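Local structure of DUF416 domain-containing protein (Shewanella baltica, 2Q9R) at residues 46-49 against 50-53; 73-76 against 77-81. The protein is of unknown function, an all-helical member of the DUF416 family that holds benzoic acid in a pocket. All blocks are in the same frame, centred on the assembly; numbering follows the deposited sequence. Where two conformers were deposited one is given.

Contact 1. Residues 46-49 against 50-53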
loop_
_atom_site.group_PDB
_atom_site.type_symbol
_atom_site.label_atom_id
_atom_site.label_comp_id
_atom_site.label_asym_id
_atom_site.label_seq_id
_atom_site.Cartn_x
_atom_site.Cartn_y
_atom_site.Cartn_z
ATOM N N ASP A 46 3.711 -21.156 -14.424
ATOM C CA ASP A 46 2.908 -20.713 -15.540
ATOM C C ASP A 46 1.571 -20.125 -15.054
ATOM O O ASP A 46 0.647 -20.882 -14.716
ATOM C CB ASP A 46 2.641 -21.916 -16.460
ATOM C CG ASP A 46 1.787 -21.545 -17.648
ATOM O OD1 ASP A 46 1.515 -20.349 -17.899
ATOM O OD2 ASP A 46 1.432 -22.461 -18.375
ATOM N N PRO A 47 1.456 -18.790 -15.036
ATOM C CA PRO A 47 0.224 -18.123 -14.558
ATOM C C PRO A 47 -1.076 -18.523 -15.258
ATOM O O PRO A 47 -2.148 -18.450 -14.646
ATOM C CB PRO A 47 0.539 -16.631 -14.761
ATOM C CG PRO A 47 2.024 -16.559 -14.648
ATOM C CD PRO A 47 2.491 -17.803 -15.388
ATOM N N ALA A 48 -0.971 -19.005 -16.495
ATOM C CA ALA A 48 -2.139 -19.441 -17.270
ATOM C C ALA A 48 -2.841 -20.641 -16.626
ATOM O O ALA A 48 -4.033 -20.883 -16.843
ATOM C CB ALA A 48 -1.712 -19.781 -18.695
ATOM N N VAL A 49 -2.097 -21.419 -15.846
ATOM C CA VAL A 49 -2.698 -22.539 -15.112
ATOM C C VAL A 49 -3.687 -22.027 -14.059
ATOM O O VAL A 49 -4.785 -22.606 -13.881
ATOM C CB VAL A 49 -1.610 -23.465 -14.480
ATOM C CG1 VAL A 49 -2.200 -24.292 -13.360
ATOM C CG2 VAL A 49 -0.944 -24.347 -15.566
ATOM N N LEU A 50 -3.308 -20.934 -13.388
ATOM C CA LEU A 50 -4.156 -20.275 -12.405
ATOM C C LEU A 50 -5.303 -19.544 -13.097
ATOM O O LEU A 50 -6.433 -19.643 -12.644
ATOM C CB LEU A 50 -3.375 -19.292 -11.537
ATOM C CG LEU A 50 -2.446 -19.794 -10.428
ATOM C CD1 LEU A 50 -1.208 -20.478 -11.069
ATOM C CD2 LEU A 50 -2.050 -18.651 -9.518
ATOM N N SER A 51 -5.039 -18.825 -14.193
ATOM C CA SER A 51 -6.124 -18.105 -14.854
ATOM C C SER A 51 -7.147 -19.057 -15.486
ATOM O O SER A 51 -8.329 -18.738 -15.500
ATOM C CB SER A 51 -5.614 -17.076 -15.875
ATOM O OG SER A 51 -4.838 -17.681 -16.885
ATOM N N THR A 52 -6.699 -20.214 -15.982
ATOM C CA THR A 52 -7.598 -21.231 -16.512
ATOM C C THR A 52 -8.489 -21.790 -15.409
ATOM O O THR A 52 -9.688 -21.948 -15.591
ATOM C CB THR A 52 -6.860 -22.432 -17.154
ATOM O OG1 THR A 52 -6.032 -21.973 -18.224
ATOM C CG2 THR A 52 -7.852 -23.433 -17.728
ATOM N N ALA A 53 -7.889 -22.118 -14.275
ATOM C CA ALA A 53 -8.658 -22.529 -13.119
ATOM C C ALA A 53 -9.664 -21.445 -12.714
ATOM O O ALA A 53 -10.838 -21.730 -12.459
ATOM C CB ALA A 53 -7.706 -22.908 -11.936
#
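Pro47 O takes the amide of Ser51 at 3.0 Å from N to O, and Ala48 O and Val49 O accept from Thr52 N and Ala53 N in the same i to i+4 way, so the backbone is in full alpha-helical pairing within a turn of its start. Thr52 adds its side chain to this backbone pattern. Its OG1 donates back to Ala48 O over 2.7 Å, while its own backbone N reaches the same oxygen at 2.9 Å. The two donors come at Ala48 O from opposite faces of the carbonyl plane, which lets one acceptor hold both. The torsion behind this has OG1 beside the backbone N (chi1 -59°), turning the hydroxyl back down the helix and placing CG2 anti to the backbone N. Ser51 is turned differently in the conformer given, one of two: its OG stands between its own N and carbonyl carbon (chi1 59°) and lies 3.2 Å from Ala48 CA, with at most a weak, unsettled bond to Ala48 O.

This is the N-terminal turn of helix 47-62, with Asp46 as N-cap. Asp46 OD1 accepts from Ala48 N at 3.2 Å, met from well above the carboxylate plane, and thereby occupies an amide at the helix start that has no preceding turn to bond to; Asp46 O meanwhile accepts from Val49 N. Pro47, in the first turn, has no N-H to satisfy.

On the inner side, Leu50 sets CB 3.4 Å from Pro47 O and swings CD1 to within 4.1 Å of Asp46 O. Buried, it packs on Tyr35 of helix 17-42 and on Val99 and Ile102 of helix 92-111. Ala53 CB sits 3.5 Å from Val49 O, and its methyl also meets Ile102.

Contact 2. Residues 73-76 against 77-81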
loop_
_atom_site.group_PDB
_atom_site.type_symbol
_atom_site.label_atom_id
_atom_site.label_comp_id
_atom_site.label_asym_id
_atom_site.label_seq_id
_atom_site.Cartn_x
_atom_site.Cartn_y
_atom_site.Cartn_z
ATOM N N HIS A 73 -6.781 -30.232 -12.755
ATOM C CA HIS A 73 -6.415 -28.867 -12.383
ATOM C C HIS A 73 -5.693 -28.756 -11.050
ATOM O O HIS A 73 -4.739 -27.980 -10.934
ATOM C CB HIS A 73 -7.656 -27.973 -12.398
ATOM C CG HIS A 73 -8.153 -27.734 -13.778
ATOM N ND1 HIS A 73 -7.571 -26.803 -14.611
ATOM C CD2 HIS A 73 -9.101 -28.363 -14.507
ATOM C CE1 HIS A 73 -8.165 -26.851 -15.791
ATOM N NE2 HIS A 73 -9.095 -27.787 -15.755
ATOM N N LEU A 74 -6.150 -29.511 -10.045
ATOM C CA LEU A 74 -5.474 -29.565 -8.745
ATOM C C LEU A 74 -4.036 -30.037 -8.909
ATOM O O LEU A 74 -3.121 -29.503 -8.297
ATOM C CB LEU A 74 -6.216 -30.484 -7.755
ATOM C CG LEU A 74 -7.541 -29.971 -7.198
ATOM C CD1 LEU A 74 -8.210 -31.059 -6.322
ATOM C CD2 LEU A 74 -7.339 -28.660 -6.410
ATOM N N GLN A 75 -3.824 -31.026 -9.766
ATOM C CA GLN A 75 -2.469 -31.491 -10.008
ATOM C C GLN A 75 -1.615 -30.455 -10.719
ATOM O O GLN A 75 -0.447 -30.275 -10.387
ATOM C CB GLN A 75 -2.473 -32.827 -10.784
ATOM C CG GLN A 75 -1.095 -33.422 -10.914
ATOM C CD GLN A 75 -0.502 -33.736 -9.560
ATOM O OE1 GLN A 75 -1.072 -34.519 -8.805
ATOM N NE2 GLN A 75 0.629 -33.101 -9.229
ATOM N N ARG A 76 -2.173 -29.787 -11.720
ATOM C CA ARG A 76 -1.431 -28.713 -12.404
ATOM C C ARG A 76 -1.142 -27.548 -11.476
ATOM O O ARG A 76 -0.053 -26.966 -11.517
ATOM C CB ARG A 76 -2.175 -28.203 -13.633
ATOM C CG ARG A 76 -2.180 -29.188 -14.786
ATOM C CD ARG A 76 -2.329 -28.488 -16.127
ATOM N NE ARG A 76 -2.491 -29.473 -17.200
ATOM C CZ ARG A 76 -3.656 -29.867 -17.736
ATOM N NH1 ARG A 76 -4.826 -29.356 -17.331
ATOM N NH2 ARG A 76 -3.649 -30.779 -18.706
ATOM N N LEU A 77 -2.114 -27.209 -10.646
ATOM C CA LEU A 77 -1.886 -26.175 -9.648
ATOM C C LEU A 77 -0.714 -26.539 -8.727
ATOM O O LEU A 77 0.169 -25.707 -8.491
ATOM C CB LEU A 77 -3.172 -25.898 -8.872
ATOM C CG LEU A 77 -4.255 -25.150 -9.705
ATOM C CD1 LEU A 77 -5.683 -25.282 -9.143
ATOM C CD2 LEU A 77 -3.864 -23.676 -9.818
ATOM N N GLU A 78 -0.695 -27.774 -8.229
ATOM C CA GLU A 78 0.377 -28.175 -7.334
ATOM C C GLU A 78 1.728 -28.125 -8.056
ATOM O O GLU A 78 2.692 -27.619 -7.485
ATOM C CB GLU A 78 0.108 -29.544 -6.696
ATOM C CG GLU A 78 0.987 -29.859 -5.446
ATOM C CD GLU A 78 0.810 -28.870 -4.289
ATOM O OE1 GLU A 78 -0.301 -28.306 -4.122
ATOM O OE2 GLU A 78 1.794 -28.657 -3.538
ATOM N N ASP A 79 1.783 -28.581 -9.312
ATOM C CA ASP A 79 3.017 -28.526 -10.106
ATOM C C ASP A 79 3.539 -27.110 -10.241
ATOM O O ASP A 79 4.732 -26.888 -10.375
ATOM C CB ASP A 79 2.799 -29.122 -11.509
ATOM C CG ASP A 79 2.567 -30.643 -11.487
ATOM O OD1 ASP A 79 2.915 -31.298 -10.479
ATOM O OD2 ASP A 79 2.018 -31.177 -12.475
ATOM N N ASN A 80 2.635 -26.148 -10.204
ATOM C CA ASN A 80 3.000 -24.739 -10.303
ATOM C C ASN A 80 3.047 -23.964 -8.973
ATOM O O ASN A 80 3.020 -22.717 -8.960
ATOM C CB ASN A 80 2.024 -24.064 -11.274
ATOM C CG ASN A 80 2.316 -24.423 -12.700
ATOM O OD1 ASN A 80 3.154 -23.804 -13.325
ATOM N ND2 ASN A 80 1.656 -25.461 -13.203
ATOM N N THR A 81 3.086 -24.695 -7.868
ATOM C CA THR A 81 3.146 -24.074 -6.562
ATOM C C THR A 81 4.625 -24.070 -6.168
ATOM O O THR A 81 5.245 -25.133 -6.089
ATOM C CB THR A 81 2.337 -24.830 -5.539
ATOM O OG1 THR A 81 0.977 -24.947 -5.987
ATOM C CG2 THR A 81 2.380 -24.081 -4.147
#
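Leu77 drives its side chain back against the carbonyl of His73, with CG 3.1 Å from His73 O, while Leu77 N bonds to the same oxygen. This is the tight part: Leu77 is buried and its isobutyl group goes on to Val99, Ser103 and Leu106 of helix 92-111. Glu78 N and Asp79 N continue the helical bonding, to Leu74 O and Gln75 O.

At the closing turn Asn80 doubles its hold on one oxygen. Its ND2 donates to Arg76 O at 2.8 Å along an almost straight line (171° at the hydrogen), and its backbone N reaches Arg76 O at 3.1 Å from the opposite face of that carbonyl. The acceptor lies nearly in the amide plane of Asn80, and CG placed beside the backbone N (chi1 -75°) folds the group back over the preceding turn. Asn80 follows the last residue of helix 70-79 and is the first to leave helical backbone angles; its side-chain amide bonds back to the final turn. Thr81 OG1, one residue on, donates to Leu77 O at 2.7 Å. With an alanine here in place of the asparagine, Arg76 O is likely to keep the backbone N alone, and Asp46 N and a bound glycerol to lose OD1 as a partner.

The outer face is looser. Gln75, its chain bent at chi2, brings NE2 to Asp79 OD1 at 3.2 Å; OD1 lies in the plane of the glutamine amide, yet NE2 stands above the carboxylate plane, the two flat groups being 42° apart. Both residues are exposed, as are Arg76 and Glu78. The extended chain of Arg76 runs outward, and its NE stays 6.7 Å from Asp79 OD2, too far for a salt bridge.

Contact 1 opens helix 47-62 and contact 2 closes helix 70-79, the next helix in the chain; their centres lie 9 Å apart and the two helices touch. The join is at the ends: Asp46 N probably donates to Asn80 OD1 at 2.9 Å, so the N-cap residue of one helix meets the residue that follows the other. Val49 fills in beside it, CG2 lying 3.7 Å from Asn80 ND2, and farther along Thr52 CG2 packs 3.9 Å from His73 CE1. Tyr35 serves both, packing on Pro47 and Leu50 and bonding through its hydroxyl to Asn80 O. A bound benzoic acid is about 11 Å from the Pro47 side chain, and the residues lining its pocket, such as Leu37 and Phe38, belong to neither contact.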